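Local coordinates for designed protein 5L6HC3_1 (Synthetic construct, PDB 5IZS) that self-assembles as a designed helical hairpin into a homotrimer, a bundle of six helices whose pairing specificity was meant to come from buried hydrogen-bond networks, at residues C[22-27]-C[64-69]. Residues are numbered along the deposited sequence; the frame is centred on the assembly and turned at random.
Sequences LEAVAR and EEAEEE
Helices 6-41 and 45-82 run antiparallel as the two arms of a hairpin, and between 22-27 and 64-69 the nearest CA atoms are those of Ala24 and Ala66, 6.9 Å apart. Three such hairpins make the six-helix bundle of this designed trimer, and the pair illustrates how a coiled-coil-like interface divides its work: small apolar residues inside, opposite charges at the border. On the inner side the methyl groups of Ala24 and Ala66 point at one another, CB to CB 4.3 Å, and their small size suits the short spacing of the backbones. Both are buried; Ala24 also packs on Ile62 and Ala66 on Leu21, while Leu22 of a neighbouring subunit reaches Ala66.

At the outer border Arg27 and Glu65 bridge the helices with a salt bridge, NH1 to OE1 3.0 Å. The two side chains cross at roughly a right angle, yet their flat ends are nearly coplanar, the guanidinium and carboxylate planes only 18° apart. Glu65 directs CG opposite its carbonyl carbon and then runs extended, which carries the carboxylate out toward the arginine. Arg27 also starts out extended but bends at chi3 (91°), which turns the edge of its guanidinium to the acid. A single N-H makes the bond, so the grip is one-pronged. Replacing Glu65 with an alanine would probably leave the Arg27 guanidinium without its anionic mate across the helix pair and freer to swing about its outer torsions. With the acid in place, NH1 donates within the guanidinium plane and approaches OE1 from the syn side, a little out of the carboxylate plane, at an N-H...O angle of 157°.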
ATOM      1  N   LEU C  22      -2.194   1.109  -5.756  1.00 28.27           N
ATOM      2  CA  LEU C  22      -3.021  -0.005  -5.306  1.00 29.69           C
ATOM      3  C   LEU C  22      -2.591  -1.285  -6.010  1.00 29.98           C
ATOM      4  O   LEU C  22      -2.537  -2.355  -5.401  1.00 34.42           O
ATOM      5  CB  LEU C  22      -4.501   0.269  -5.569  1.00 25.13           C
ATOM      6  CG  LEU C  22      -5.458  -0.809  -5.055  1.00 21.96           C
ATOM      7  CD1 LEU C  22      -5.377  -0.919  -3.538  1.00 16.26           C
ATOM      8  CD2 LEU C  22      -6.886  -0.527  -5.506  1.00 19.61           C
ATOM      9  N   GLU C  23      -2.284  -1.159  -7.298  1.00 23.01           N
ATOM     10  CA  GLU C  23      -1.786  -2.273  -8.091  1.00 24.63           C
ATOM     11  C   GLU C  23      -0.469  -2.785  -7.515  1.00 26.78           C
ATOM     12  O   GLU C  23      -0.215  -3.989  -7.502  1.00 30.63           O
ATOM     13  CB  GLU C  23      -1.608  -1.853  -9.549  1.00 32.04           C
ATOM     14  CG  GLU C  23      -1.067  -2.942 -10.453  1.00 42.94           C
ATOM     15  CD  GLU C  23      -0.983  -2.499 -11.897  1.00 71.71           C
ATOM     16  OE1 GLU C  23      -1.997  -1.993 -12.420  1.00 69.81           O
ATOM     17  OE2 GLU C  23       0.098  -2.652 -12.506  1.00 71.06           O
ATOM     18  N   ALA C  24       0.355  -1.863  -7.024  1.00 21.63           N
ATOM     19  CA  ALA C  24       1.614  -2.217  -6.378  1.00 20.05           C
ATOM     20  C   ALA C  24       1.360  -2.969  -5.075  1.00 22.52           C
ATOM     21  O   ALA C  24       1.981  -3.995  -4.806  1.00 28.96           O
ATOM     22  CB  ALA C  24       2.449  -0.970  -6.121  1.00 21.26           C
ATOM     23  N   VAL C  25       0.431  -2.453  -4.279  1.00 20.43           N
ATOM     24  CA  VAL C  25       0.062  -3.069  -3.011  1.00 24.80           C
ATOM     25  C   VAL C  25      -0.527  -4.462  -3.218  1.00 23.31           C
ATOM     26  O   VAL C  25      -0.225  -5.392  -2.469  1.00 24.16           O
ATOM     27  CB  VAL C  25      -0.939  -2.183  -2.241  1.00 28.37           C
ATOM     28  CG1 VAL C  25      -1.771  -3.007  -1.271  1.00 23.47           C
ATOM     29  CG2 VAL C  25      -0.200  -1.064  -1.521  1.00 31.41           C
ATOM     30  N   ALA C  26      -1.355  -4.603  -4.248  1.00 26.19           N
ATOM     31  CA  ALA C  26      -1.960  -5.888  -4.583  1.00 27.13           C
ATOM     32  C   ALA C  26      -0.907  -6.926  -4.964  1.00 28.16           C
ATOM     33  O   ALA C  26      -0.977  -8.079  -4.534  1.00 29.54           O
ATOM     34  CB  ALA C  26      -2.966  -5.717  -5.710  1.00 38.80           C
ATOM     35  N   ARG C  27       0.070  -6.508  -5.768  1.00 28.55           N
ATOM     36  CA  ARG C  27       1.145  -7.398  -6.208  1.00 30.60           C
ATOM     37  C   ARG C  27       2.023  -7.833  -5.041  1.00 25.25           C
ATOM     38  O   ARG C  27       2.398  -8.999  -4.940  1.00 19.97           O
ATOM     39  CB  ARG C  27       2.009  -6.725  -7.277  1.00 36.39           C
ATOM     40  CG  ARG C  27       1.516  -6.920  -8.705  1.00 41.53           C
ATOM     41  CD  ARG C  27       2.317  -6.068  -9.685  1.00 46.80           C
ATOM     42  NE  ARG C  27       3.479  -6.769 -10.229  1.00 51.10           N
ATOM     43  CZ  ARG C  27       4.545  -6.158 -10.737  1.00 54.88           C
ATOM     44  NH1 ARG C  27       4.606  -4.831 -10.752  1.00 55.76           N
ATOM     45  NH2 ARG C  27       5.557  -6.870 -11.217  1.00 58.57           N
ATOM     46  N   GLU C  64      10.070   0.416  -6.774  1.00 30.42           N
ATOM     47  CA  GLU C  64      10.779   1.330  -7.667  1.00 33.11           C
ATOM     48  C   GLU C  64       9.949   1.670  -8.907  1.00 29.92           C
ATOM     49  O   GLU C  64       9.991   2.800  -9.396  1.00 27.63           O
ATOM     50  CB  GLU C  64      12.126   0.737  -8.074  1.00 36.89           C
ATOM     51  CG  GLU C  64      13.224   1.001  -7.060  1.00 42.68           C
ATOM     52  CD  GLU C  64      14.408   0.074  -7.222  1.00 48.67           C
ATOM     53  OE1 GLU C  64      14.376  -0.786  -8.128  1.00 47.10           O
ATOM     54  OE2 GLU C  64      15.372   0.201  -6.437  1.00 51.67           O
ATOM     55  N   GLU C  65       9.191   0.695  -9.403  1.00 27.23           N
ATOM     56  CA  GLU C  65       8.267   0.934 -10.509  1.00 26.79           C
ATOM     57  C   GLU C  65       7.228   1.981 -10.119  1.00 22.80           C
ATOM     58  O   GLU C  65       6.854   2.830 -10.927  1.00 22.01           O
ATOM     59  CB  GLU C  65       7.570  -0.361 -10.932  1.00 24.40           C
ATOM     60  CG  GLU C  65       8.434  -1.296 -11.759  1.00 32.44           C
ATOM     61  CD  GLU C  65       7.807  -2.667 -11.946  1.00 42.92           C
ATOM     62  OE1 GLU C  65       6.586  -2.809 -11.721  1.00 44.46           O
ATOM     63  OE2 GLU C  65       8.543  -3.609 -12.310  1.00 46.78           O
ATOM     64  N   ALA C  66       6.779   1.925  -8.869  1.00 23.61           N
ATOM     65  CA  ALA C  66       5.771   2.856  -8.371  1.00 19.48           C
ATOM     66  C   ALA C  66       6.362   4.240  -8.118  1.00 22.86           C
ATOM     67  O   ALA C  66       5.712   5.255  -8.371  1.00 22.43           O
ATOM     68  CB  ALA C  66       5.129   2.312  -7.105  1.00 20.57           C
ATOM     69  N   GLU C  67       7.595   4.271  -7.617  1.00 21.58           N
ATOM     70  CA  GLU C  67       8.319   5.522  -7.403  1.00 29.50           C
ATOM     71  C   GLU C  67       8.524   6.254  -8.725  1.00 30.74           C
ATOM     72  O   GLU C  67       8.496   7.482  -8.782  1.00 30.42           O
ATOM     73  CB  GLU C  67       9.672   5.262  -6.739  1.00 37.64           C
ATOM     74  CG  GLU C  67       9.596   4.771  -5.306  1.00 42.57           C
ATOM     75  CD  GLU C  67      10.928   4.257  -4.793  1.00 46.63           C
ATOM     76  OE1 GLU C  67      11.843   4.043  -5.616  1.00 50.72           O
ATOM     77  OE2 GLU C  67      11.061   4.069  -3.566  1.00 45.75           O
ATOM     78  N   GLU C  68       8.720   5.482  -9.789  1.00 29.81           N
ATOM     79  CA  GLU C  68       8.991   6.039 -11.104  1.00 35.25           C
ATOM     80  C   GLU C  68       7.737   6.667 -11.708  1.00 30.43           C
ATOM     81  O   GLU C  68       7.804   7.708 -12.358  1.00 25.12           O
ATOM     82  CB  GLU C  68       9.548   4.955 -12.026  1.00 44.26           C
ATOM     83  CG  GLU C  68      10.220   5.506 -13.266  1.00 59.13           C
ATOM     84  CD  GLU C  68      11.087   6.709 -12.960  1.00 68.75           C
ATOM     85  OE1 GLU C  68      11.930   6.631 -12.040  1.00 72.94           O
ATOM     86  OE2 GLU C  68      10.921   7.739 -13.639  1.00 74.97           O
ATOM     87  N   GLU C  69       6.596   6.028 -11.473  1.00 30.00           N
ATOM     88  CA  GLU C  69       5.304   6.532 -11.923  1.00 29.35           C
ATOM     89  C   GLU C  69       4.930   7.822 -11.189  1.00 26.63           C
ATOM     90  O   GLU C  69       4.300   8.714 -11.757  1.00 28.04           O
ATOM     91  CB  GLU C  69       4.234   5.455 -11.725  1.00 30.21           C
ATOM     92  CG  GLU C  69       2.840   5.960 -11.408  1.00 37.60           C
ATOM     93  CD  GLU C  69       2.057   6.378 -12.639  1.00 45.72           C
ATOM     94  OE1 GLU C  69       2.674   6.773 -13.651  1.00 52.50           O
ATOM     95  OE2 GLU C  69       0.812   6.303 -12.592  1.00 44.08           O
TER